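Long-range contact in ABC transporter substrate binding protein (Ribose) (Agrobacterium vitis, PDB 5DKV), which probably serves as the sugar-binding component of an ABC transporter and holds alpha-D-tagatopyranose in the crystal: residues A[165-170]-A[197-202]. Residues are numbered along the deposited sequence; the frame is centred on the assembly and turned at random.
Sequences VSNVKP and TQFNDN
Phe199 lies between Pro170 and Thr197. Pro170 CD sits over the centre of one ring face, a CH-pi contact 3.7 Å from the centroid, while Thr197 CG2 meets the opposite face toward its rim. Phe199 CG is anti to the carbonyl carbon (chi1 -70°), which lays the ring alongside the Asn167 side chain, whose amide plane is turned 22° from it and whose CB is 3.8 Å from Phe199 CE1. Strands 161-167 and 192-199 pair in parallel: Asn167 N gives a nearly straight bond to Gln198 O (2.9 Å), and Asn167 O accepts a hydrogen bond from Asn200 N. Past the strand ends Asp201 N donates one to Val168 O. On the other sheet face, one water accepts from Ser166 OG and Asn200 ND2 and donates to Gln198 O. Asn200 OD1 receives Asn202 N in the carbonyl plane (2.8 Å), closing an Asx turn that sets Asn202 beside Val168, its OD1 bonded to Asn228 of the sugar pocket. The contact pairs the two strands of a right-handed beta-alpha-beta unit, connected by helix 173-186, where Glu179 binds both Thr197 OG1 and Asn167 ND2. Backbone and amide bonds would thus help hold the loop carrying Asn202, whose side chain lies about 5 Å from the bound tagatose.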
ATOM      1  N   VAL A 165       9.516  -6.269 -12.600  1.00  8.62           N
ATOM      2  CA  VAL A 165       8.818  -5.540 -11.564  1.00  8.65           C
ATOM      3  C   VAL A 165       9.346  -4.097 -11.496  1.00 12.60           C
ATOM      4  O   VAL A 165      10.561  -3.856 -11.379  1.00 11.68           O
ATOM      5  CB  VAL A 165       9.002  -6.198 -10.188  1.00 10.82           C
ATOM      6  CG1 VAL A 165       8.232  -5.407  -9.094  1.00 12.06           C
ATOM      7  CG2 VAL A 165       8.564  -7.683 -10.204  1.00 12.34           C
ATOM      8  N   SER A 166       8.422  -3.154 -11.579  1.00  8.52           N
ATOM      9  CA  SER A 166       8.698  -1.764 -11.333  1.00  8.74           C
ATOM     10  C   SER A 166       8.340  -1.542  -9.872  1.00 10.93           C
ATOM     11  O   SER A 166       7.201  -1.760  -9.478  1.00 10.92           O
ATOM     12  CB  SER A 166       7.876  -0.877 -12.284  1.00  9.06           C
ATOM     13  OG  SER A 166       7.938   0.489 -11.953  1.00  9.80           O
ATOM     14  N   ASN A 167       9.325  -1.176  -9.063  1.00  9.06           N
ATOM     15  CA  ASN A 167       9.135  -1.071  -7.624  1.00  8.74           C
ATOM     16  C   ASN A 167       9.711   0.208  -7.050  1.00 13.25           C
ATOM     17  O   ASN A 167      10.333   1.010  -7.764  1.00 12.62           O
ATOM     18  CB  ASN A 167       9.765  -2.282  -6.940  1.00  9.29           C
ATOM     19  CG  ASN A 167       9.049  -2.686  -5.685  1.00 10.71           C
ATOM     20  OD1 ASN A 167       8.216  -1.948  -5.160  1.00 11.86           O
ATOM     21  ND2 ASN A 167       9.354  -3.876  -5.204  1.00 12.93           N
ATOM     22  N   VAL A 168       9.484   0.412  -5.759  1.00 12.03           N
ATOM     23  CA  VAL A 168       9.812   1.681  -5.124  1.00 12.29           C
ATOM     24  C   VAL A 168      11.281   1.750  -4.715  1.00 14.02           C
ATOM     25  O   VAL A 168      12.082   2.461  -5.334  1.00 13.91           O
ATOM     26  CB  VAL A 168       8.895   1.903  -3.889  1.00 14.42           C
ATOM     27  CG1 VAL A 168       9.216   3.216  -3.207  1.00 13.98           C
ATOM     28  CG2 VAL A 168       7.449   1.907  -4.316  1.00 11.70           C
ATOM     29  N   LYS A 169      11.625   0.983  -3.687  1.00 12.15           N
ATOM     30  CA  LYS A 169      12.951   1.026  -3.084  1.00 14.16           C
ATOM     31  C   LYS A 169      13.092  -0.215  -2.217  1.00 14.05           C
ATOM     32  O   LYS A 169      12.133  -0.575  -1.547  1.00 16.94           O
ATOM     33  CB  LYS A 169      13.079   2.348  -2.300  1.00 23.87           C
ATOM     34  CG  LYS A 169      13.563   2.324  -0.873  1.00 34.44           C
ATOM     35  CD  LYS A 169      12.737   3.256   0.032  1.00 45.37           C
ATOM     36  CE  LYS A 169      12.744   4.711  -0.391  1.00 42.75           C
ATOM     37  NZ  LYS A 169      12.139   5.578   0.681  1.00 37.03           N
ATOM     38  N   PRO A 170      14.267  -0.875  -2.229  1.00 13.78           N
ATOM     39  CA  PRO A 170      14.431  -2.001  -1.293  1.00 17.75           C
ATOM     40  C   PRO A 170      14.127  -1.598   0.144  1.00 21.44           C
ATOM     41  O   PRO A 170      14.465  -0.488   0.557  1.00 18.31           O
ATOM     42  CB  PRO A 170      15.906  -2.376  -1.424  1.00 20.36           C
ATOM     43  CG  PRO A 170      16.343  -1.825  -2.745  1.00 18.94           C
ATOM     44  CD  PRO A 170      15.492  -0.599  -2.992  1.00 16.90           C
ATOM     45  N   THR A 197      14.521  -6.058 -11.412  1.00 14.45           N
ATOM     46  CA  THR A 197      13.640  -5.052 -10.850  1.00 13.19           C
ATOM     47  C   THR A 197      14.205  -3.652 -11.052  1.00 11.02           C
ATOM     48  O   THR A 197      15.397  -3.424 -10.865  1.00 12.86           O
ATOM     49  CB  THR A 197      13.425  -5.321  -9.364  1.00 12.12           C
ATOM     50  OG1 THR A 197      12.829  -6.624  -9.238  1.00 15.09           O
ATOM     51  CG2 THR A 197      12.526  -4.274  -8.718  1.00 12.18           C
ATOM     52  N   GLN A 198      13.330  -2.733 -11.426  1.00 10.12           N
ATOM     53  CA  GLN A 198      13.670  -1.318 -11.570  1.00 10.13           C
ATOM     54  C   GLN A 198      13.077  -0.527 -10.414  1.00 11.95           C
ATOM     55  O   GLN A 198      11.867  -0.550 -10.204  1.00 12.32           O
ATOM     56  CB  GLN A 198      13.131  -0.781 -12.890  1.00 10.84           C
ATOM     57  CG  GLN A 198      13.629  -1.518 -14.106  1.00 14.52           C
ATOM     58  CD  GLN A 198      15.112  -1.366 -14.266  1.00 18.18           C
ATOM     59  OE1 GLN A 198      15.619  -0.247 -14.424  1.00 18.01           O
ATOM     60  NE2 GLN A 198      15.832  -2.483 -14.206  1.00 23.30           N
ATOM     61  N   PHE A 199      13.924   0.181  -9.672  1.00 11.47           N
ATOM     62  CA  PHE A 199      13.473   0.918  -8.499  1.00 10.10           C
ATOM     63  C   PHE A 199      13.367   2.390  -8.814  1.00 10.53           C
ATOM     64  O   PHE A 199      14.314   2.981  -9.303  1.00 11.43           O
ATOM     65  CB  PHE A 199      14.420   0.705  -7.314  1.00 10.43           C
ATOM     66  CG  PHE A 199      14.366  -0.696  -6.747  1.00 10.46           C
ATOM     67  CD1 PHE A 199      13.299  -1.077  -5.972  1.00 11.18           C
ATOM     68  CD2 PHE A 199      15.372  -1.618  -6.999  1.00 13.75           C
ATOM     69  CE1 PHE A 199      13.218  -2.365  -5.443  1.00 12.66           C
ATOM     70  CE2 PHE A 199      15.296  -2.916  -6.478  1.00 16.11           C
ATOM     71  CZ  PHE A 199      14.226  -3.281  -5.703  1.00 16.36           C
ATOM     72  N   ASN A 200      12.201   2.974  -8.558  1.00 10.84           N
ATOM     73  CA  ASN A 200      11.932   4.354  -8.976  1.00 10.39           C
ATOM     74  C   ASN A 200      11.860   5.368  -7.834  1.00 10.80           C
ATOM     75  O   ASN A 200      11.619   6.550  -8.074  1.00 16.02           O
ATOM     76  CB  ASN A 200      10.624   4.424  -9.758  1.00  9.53           C
ATOM     77  CG  ASN A 200       9.433   3.803  -8.989  1.00 11.51           C
ATOM     78  OD1 ASN A 200       9.168   4.157  -7.853  1.00  9.48           O
ATOM     79  ND2 ASN A 200       8.739   2.861  -9.618  1.00 12.07           N
ATOM     80  N   ASP A 201      12.087   4.915  -6.609  1.00 13.20           N
ATOM     81  CA  ASP A 201      12.031   5.781  -5.427  1.00 14.72           C
ATOM     82  C   ASP A 201      10.680   6.515  -5.258  1.00 14.58           C
ATOM     83  O   ASP A 201      10.613   7.647  -4.751  1.00 15.20           O
ATOM     84  CB  ASP A 201      13.177   6.801  -5.480  1.00 14.40           C
ATOM     85  CG  ASP A 201      13.549   7.327  -4.108  1.00 30.49           C
ATOM     86  OD1 ASP A 201      13.985   8.493  -4.018  1.00 39.46           O
ATOM     87  OD2 ASP A 201      13.412   6.577  -3.116  1.00 30.06           O
ATOM     88  N   ASN A 202       9.622   5.841  -5.691  1.00  9.67           N
ATOM     89  CA  ASN A 202       8.236   6.298  -5.633  1.00  9.48           C
ATOM     90  C   ASN A 202       7.886   7.398  -6.634  1.00 14.74           C
ATOM     91  O   ASN A 202       6.873   8.067  -6.487  1.00 16.89           O
ATOM     92  CB  ASN A 202       7.862   6.750  -4.226  1.00  9.59           C
ATOM     93  CG  ASN A 202       6.494   6.236  -3.785  1.00 12.39           C
ATOM     94  OD1 ASN A 202       5.992   5.232  -4.288  1.00 11.87           O
ATOM     95  ND2 ASN A 202       5.892   6.927  -2.830  1.00 14.45           N
TER
HETATM   96  O   HOH W   1      11.801  -7.723 -11.684  1.00 12.31           O
HETATM   97  O   HOH W   2      10.452   1.468 -11.577  1.00 10.50           O